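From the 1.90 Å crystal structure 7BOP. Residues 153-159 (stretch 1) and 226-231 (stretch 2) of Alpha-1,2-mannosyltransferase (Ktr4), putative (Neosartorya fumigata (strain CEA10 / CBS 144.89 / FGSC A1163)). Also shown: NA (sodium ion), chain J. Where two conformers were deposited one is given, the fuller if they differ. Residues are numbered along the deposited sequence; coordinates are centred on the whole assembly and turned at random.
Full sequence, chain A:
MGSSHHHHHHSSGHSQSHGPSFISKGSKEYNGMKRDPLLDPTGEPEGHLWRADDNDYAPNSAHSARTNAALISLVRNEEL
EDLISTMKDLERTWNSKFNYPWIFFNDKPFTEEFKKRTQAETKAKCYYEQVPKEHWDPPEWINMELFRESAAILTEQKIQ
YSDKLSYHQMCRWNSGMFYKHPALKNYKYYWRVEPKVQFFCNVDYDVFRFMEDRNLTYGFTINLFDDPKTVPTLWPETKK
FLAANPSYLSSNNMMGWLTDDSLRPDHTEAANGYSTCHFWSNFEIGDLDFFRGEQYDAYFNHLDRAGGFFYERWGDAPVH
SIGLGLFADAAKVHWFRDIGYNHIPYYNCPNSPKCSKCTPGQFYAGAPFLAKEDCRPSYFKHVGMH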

ATOM      1  N   ILE A 153     -21.537 -16.117  -0.391  1.00 32.19           N
ATOM      2  CA  ILE A 153     -21.849 -15.580  -1.713  1.00 33.30           C
ATOM      3  C   ILE A 153     -20.578 -15.108  -2.432  1.00 32.89           C
ATOM      4  O   ILE A 153     -20.387 -15.428  -3.603  1.00 31.95           O
ATOM      5  CB  ILE A 153     -22.913 -14.462  -1.654  1.00 34.47           C
ATOM      6  CG1 ILE A 153     -24.249 -15.056  -1.165  1.00 36.19           C
ATOM      7  CG2 ILE A 153     -23.103 -13.828  -3.030  1.00 33.82           C
ATOM      8  CD1 ILE A 153     -25.276 -14.026  -0.744  1.00 37.27           C
ATOM      9  N   LEU A 154     -19.711 -14.374  -1.740  1.00 32.32           N
ATOM     10  CA  LEU A 154     -18.453 -13.925  -2.358  1.00 32.07           C
ATOM     11  C   LEU A 154     -17.569 -15.117  -2.753  1.00 30.95           C
ATOM     12  O   LEU A 154     -16.979 -15.112  -3.827  1.00 30.36           O
ATOM     13  CB  LEU A 154     -17.689 -12.941  -1.465  1.00 32.49           C
ATOM     14  CG  LEU A 154     -16.556 -12.193  -2.183  1.00 32.75           C
ATOM     15  CD1 LEU A 154     -17.086 -11.331  -3.328  1.00 33.91           C
ATOM     16  CD2 LEU A 154     -15.771 -11.335  -1.210  1.00 34.45           C
ATOM     17  N   THR A 155     -17.510 -16.138  -1.899  1.00 31.07           N
ATOM     18  CA  THR A 155     -16.819 -17.390  -2.219  1.00 31.47           C
ATOM     19  C   THR A 155     -17.331 -18.006  -3.535  1.00 32.80           C
ATOM     20  O   THR A 155     -16.521 -18.426  -4.377  1.00 31.12           O
ATOM     21  CB  THR A 155     -16.906 -18.403  -1.057  1.00 32.90           C
ATOM     22  OG1 THR A 155     -16.162 -17.892   0.051  1.00 32.60           O
ATOM     23  CG2 THR A 155     -16.319 -19.791  -1.446  1.00 32.14           C
ATOM     24  N   GLU A 156     -18.653 -18.017  -3.716  1.00 33.96           N
ATOM     25  CA  GLU A 156     -19.244 -18.590  -4.932  0.50 34.86           C
ATOM     26  C   GLU A 156     -18.944 -17.731  -6.160  1.00 33.17           C
ATOM     27  O   GLU A 156     -18.699 -18.264  -7.229  1.00 31.46           O
ATOM     28  CB  GLU A 156     -20.765 -18.810  -4.792  0.50 36.77           C
ATOM     29  CG  GLU A 156     -21.175 -19.981  -3.901  0.50 38.49           C
ATOM     30  CD  GLU A 156     -20.494 -21.301  -4.255  0.50 41.35           C
ATOM     31  OE1 GLU A 156     -19.969 -21.968  -3.331  0.50 42.38           O
ATOM     32  OE2 GLU A 156     -20.478 -21.678  -5.451  0.50 43.52           O
ATOM     33  N   GLN A 157     -18.946 -16.410  -6.006  1.00 31.72           N
ATOM     34  CA  GLN A 157     -18.806 -15.506  -7.156  1.00 31.49           C
ATOM     35  C   GLN A 157     -17.381 -15.174  -7.570  1.00 30.28           C
ATOM     36  O   GLN A 157     -17.118 -15.014  -8.745  1.00 29.93           O
ATOM     37  CB  GLN A 157     -19.517 -14.189  -6.872  1.00 32.95           C
ATOM     38  CG  GLN A 157     -21.018 -14.319  -6.675  1.00 35.37           C
ATOM     39  CD  GLN A 157     -21.658 -13.001  -6.282  1.00 36.71           C
ATOM     40  OE1 GLN A 157     -20.979 -12.071  -5.827  1.00 39.23           O
ATOM     41  NE2 GLN A 157     -22.968 -12.927  -6.413  1.00 37.46           N
ATOM     42  N   LYS A 158     -16.485 -15.019  -6.603  1.00 29.38           N
ATOM     43  CA  LYS A 158     -15.183 -14.412  -6.854  1.00 30.15           C
ATOM     44  C   LYS A 158     -14.146 -15.419  -7.351  1.00 29.52           C
ATOM     45  O   LYS A 158     -13.952 -16.476  -6.744  1.00 29.65           O
ATOM     46  CB  LYS A 158     -14.676 -13.706  -5.589  1.00 30.15           C
ATOM     47  CG  LYS A 158     -13.417 -12.886  -5.813  1.00 30.70           C
ATOM     48  CD  LYS A 158     -13.122 -11.965  -4.632  1.00 30.86           C
ATOM     49  CE  LYS A 158     -11.687 -11.463  -4.675  1.00 30.48           C
ATOM     50  NZ  LYS A 158     -11.400 -10.787  -5.958  1.00 30.80           N
ATOM     51  N   ILE A 159     -13.478 -15.047  -8.439  1.00 29.96           N
ATOM     52  CA  ILE A 159     -12.472 -15.884  -9.114  1.00 31.22           C
ATOM     53  C   ILE A 159     -11.308 -16.197  -8.175  1.00 31.30           C
ATOM     54  O   ILE A 159     -10.756 -15.302  -7.532  1.00 30.45           O
ATOM     55  CB  ILE A 159     -11.970 -15.204 -10.427  1.00 32.80           C
ATOM     56  CG1 ILE A 159     -13.012 -15.388 -11.538  1.00 32.74           C
ATOM     57  CG2 ILE A 159     -10.631 -15.765 -10.906  1.00 34.63           C
ATOM     58  CD1 ILE A 159     -12.850 -14.459 -12.710  1.00 33.61           C
ATOM     59  N   ASP A 226      -9.582  -2.797  -8.997  1.00 28.31           N
ATOM     60  CA  ASP A 226      -9.994  -3.817  -8.034  1.00 29.72           C
ATOM     61  C   ASP A 226     -11.177  -4.602  -8.582  1.00 30.79           C
ATOM     62  O   ASP A 226     -11.748  -4.258  -9.623  1.00 30.48           O
ATOM     63  CB  ASP A 226     -10.367  -3.192  -6.686  1.00 29.90           C
ATOM     64  CG  ASP A 226      -9.989  -4.076  -5.491  1.00 31.75           C
ATOM     65  OD1 ASP A 226      -9.860  -5.309  -5.654  1.00 32.10           O
ATOM     66  OD2 ASP A 226      -9.826  -3.526  -4.386  1.00 30.67           O
ATOM     67  N   ASP A 227     -11.529  -5.653  -7.866  1.00 29.94           N
ATOM     68  CA  ASP A 227     -12.751  -6.403  -8.114  1.00 31.15           C
ATOM     69  C   ASP A 227     -13.952  -5.637  -7.524  1.00 30.26           C
ATOM     70  O   ASP A 227     -14.062  -5.531  -6.302  1.00 29.99           O
ATOM     71  CB  ASP A 227     -12.620  -7.782  -7.465  1.00 30.90           C
ATOM     72  CG  ASP A 227     -13.840  -8.662  -7.681  1.00 31.18           C
ATOM     73  OD1 ASP A 227     -14.804  -8.245  -8.353  1.00 30.06           O
ATOM     74  OD2 ASP A 227     -13.835  -9.785  -7.148  1.00 30.41           O
ATOM     75  N   PRO A 228     -14.862  -5.121  -8.379  1.00 28.38           N
ATOM     76  CA  PRO A 228     -16.043  -4.394  -7.866  1.00 29.59           C
ATOM     77  C   PRO A 228     -16.893  -5.171  -6.864  1.00 28.56           C
ATOM     78  O   PRO A 228     -17.518  -4.556  -5.997  1.00 28.58           O
ATOM     79  CB  PRO A 228     -16.886  -4.112  -9.124  1.00 29.53           C
ATOM     80  CG  PRO A 228     -15.988  -4.351 -10.284  1.00 30.60           C
ATOM     81  CD  PRO A 228     -14.912  -5.293  -9.844  1.00 30.08           C
ATOM     82  N   LYS A 229     -16.921  -6.505  -6.973  1.00 28.70           N
ATOM     83  CA  LYS A 229     -17.688  -7.348  -6.041  1.00 30.19           C
ATOM     84  C   LYS A 229     -17.210  -7.264  -4.590  1.00 30.53           C
ATOM     85  O   LYS A 229     -17.970  -7.598  -3.689  1.00 29.61           O
ATOM     86  CB  LYS A 229     -17.639  -8.817  -6.461  1.00 31.49           C
ATOM     87  CG  LYS A 229     -18.336  -9.087  -7.789  1.00 32.26           C
ATOM     88  CD  LYS A 229     -18.397 -10.578  -8.114  1.00 33.04           C
ATOM     89  CE  LYS A 229     -17.031 -11.235  -8.185  1.00 33.56           C
ATOM     90  NZ  LYS A 229     -16.093 -10.590  -9.143  1.00 33.72           N
ATOM     91  N   THR A 230     -15.958  -6.858  -4.367  1.00 28.75           N
ATOM     92  CA  THR A 230     -15.436  -6.695  -2.999  1.00 28.68           C
ATOM     93  C   THR A 230     -15.829  -5.368  -2.356  1.00 28.52           C
ATOM     94  O   THR A 230     -15.689  -5.236  -1.136  1.00 28.48           O
ATOM     95  CB  THR A 230     -13.901  -6.833  -2.941  1.00 28.53           C
ATOM     96  OG1 THR A 230     -13.281  -5.781  -3.687  1.00 28.01           O
ATOM     97  CG2 THR A 230     -13.458  -8.180  -3.522  1.00 30.21           C
ATOM     98  N   VAL A 231     -16.304  -4.399  -3.156  1.00 28.80           N
ATOM     99  CA  VAL A 231     -16.525  -3.018  -2.691  1.00 29.09           C
ATOM    100  C   VAL A 231     -17.844  -2.352  -3.147  1.00 29.31           C
ATOM    101  O   VAL A 231     -17.877  -1.139  -3.294  1.00 30.57           O
ATOM    102  CB  VAL A 231     -15.328  -2.104  -3.087  1.00 28.48           C
ATOM    103  CG1 VAL A 231     -14.060  -2.511  -2.347  1.00 29.55           C
ATOM    104  CG2 VAL A 231     -15.083  -2.114  -4.596  1.00 28.93           C
TER
HETATM  105 NA    NA J 404     -14.592 -18.253  -5.517  1.00 31.14          NA
HETATM  106  O   HOH W   1     -14.227 -12.547  -9.886  1.00 37.58           O
HETATM  107  O   HOH W   2     -12.865 -19.672  -6.270  1.00 29.88           O

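The end of a helix packs here against a short 3-10 segment, far away in sequence. The backbones stay well apart: the nearest CA atoms, those of Lys158 and Lys229, are 7.5 Å from each other. Side chains therefore do most of the work of contact.

Ile153 does not reach stretch 2. Its carbonyl accepts a helical hydrogen bond from the amide of Gln157. Leu154 is buried. Its CA-to-CB bond points sideways, but the side chain ends nearer, with CD1 4.1 Å from CB of Lys229. This is a nonpolar contact.

Thr155 and Glu156 make no contact with stretch 2. The carbonyl of Thr155 instead binds the sodium ion, with its O 2.2 Å from NA. The CA-to-CB bond of Gln157 points toward stretch 2. Its OE1 lies 3.8 Å from CD of Lys229, a van der Waals contact with the aliphatic part of the lysine.

Lys158 is the first residue to leave helical geometry. Its N still donates to O of Leu154 at 2.8 Å, while its own O binds the sodium at 2.2 Å from NA. The metal thus joins two carbonyls at the helix end. The Lys158 side chain, t through chi3 and turned to p at chi4, brings NZ to 2.9 Å from OD2 of Asp227, forming a hydrogen-bonded salt bridge. Along the way, its CE packs 3.9 Å from CG2 of Thr230.

Asp227 also pairs with Lys229, whose NZ is 2.8 Å from Asp227 OD1. One carboxylate thus serves two ammonium groups, one from each stretch. The same OD1 accepts from the backbone N of Lys229 at 3.1 Å, tying the carboxylate to the 3-10 segment.

Ile159 adds no direct contact. Water 1 links the stretches instead, accepting from Ile159 N at 3.0 Å and from Lys229 NZ at 2.8 Å.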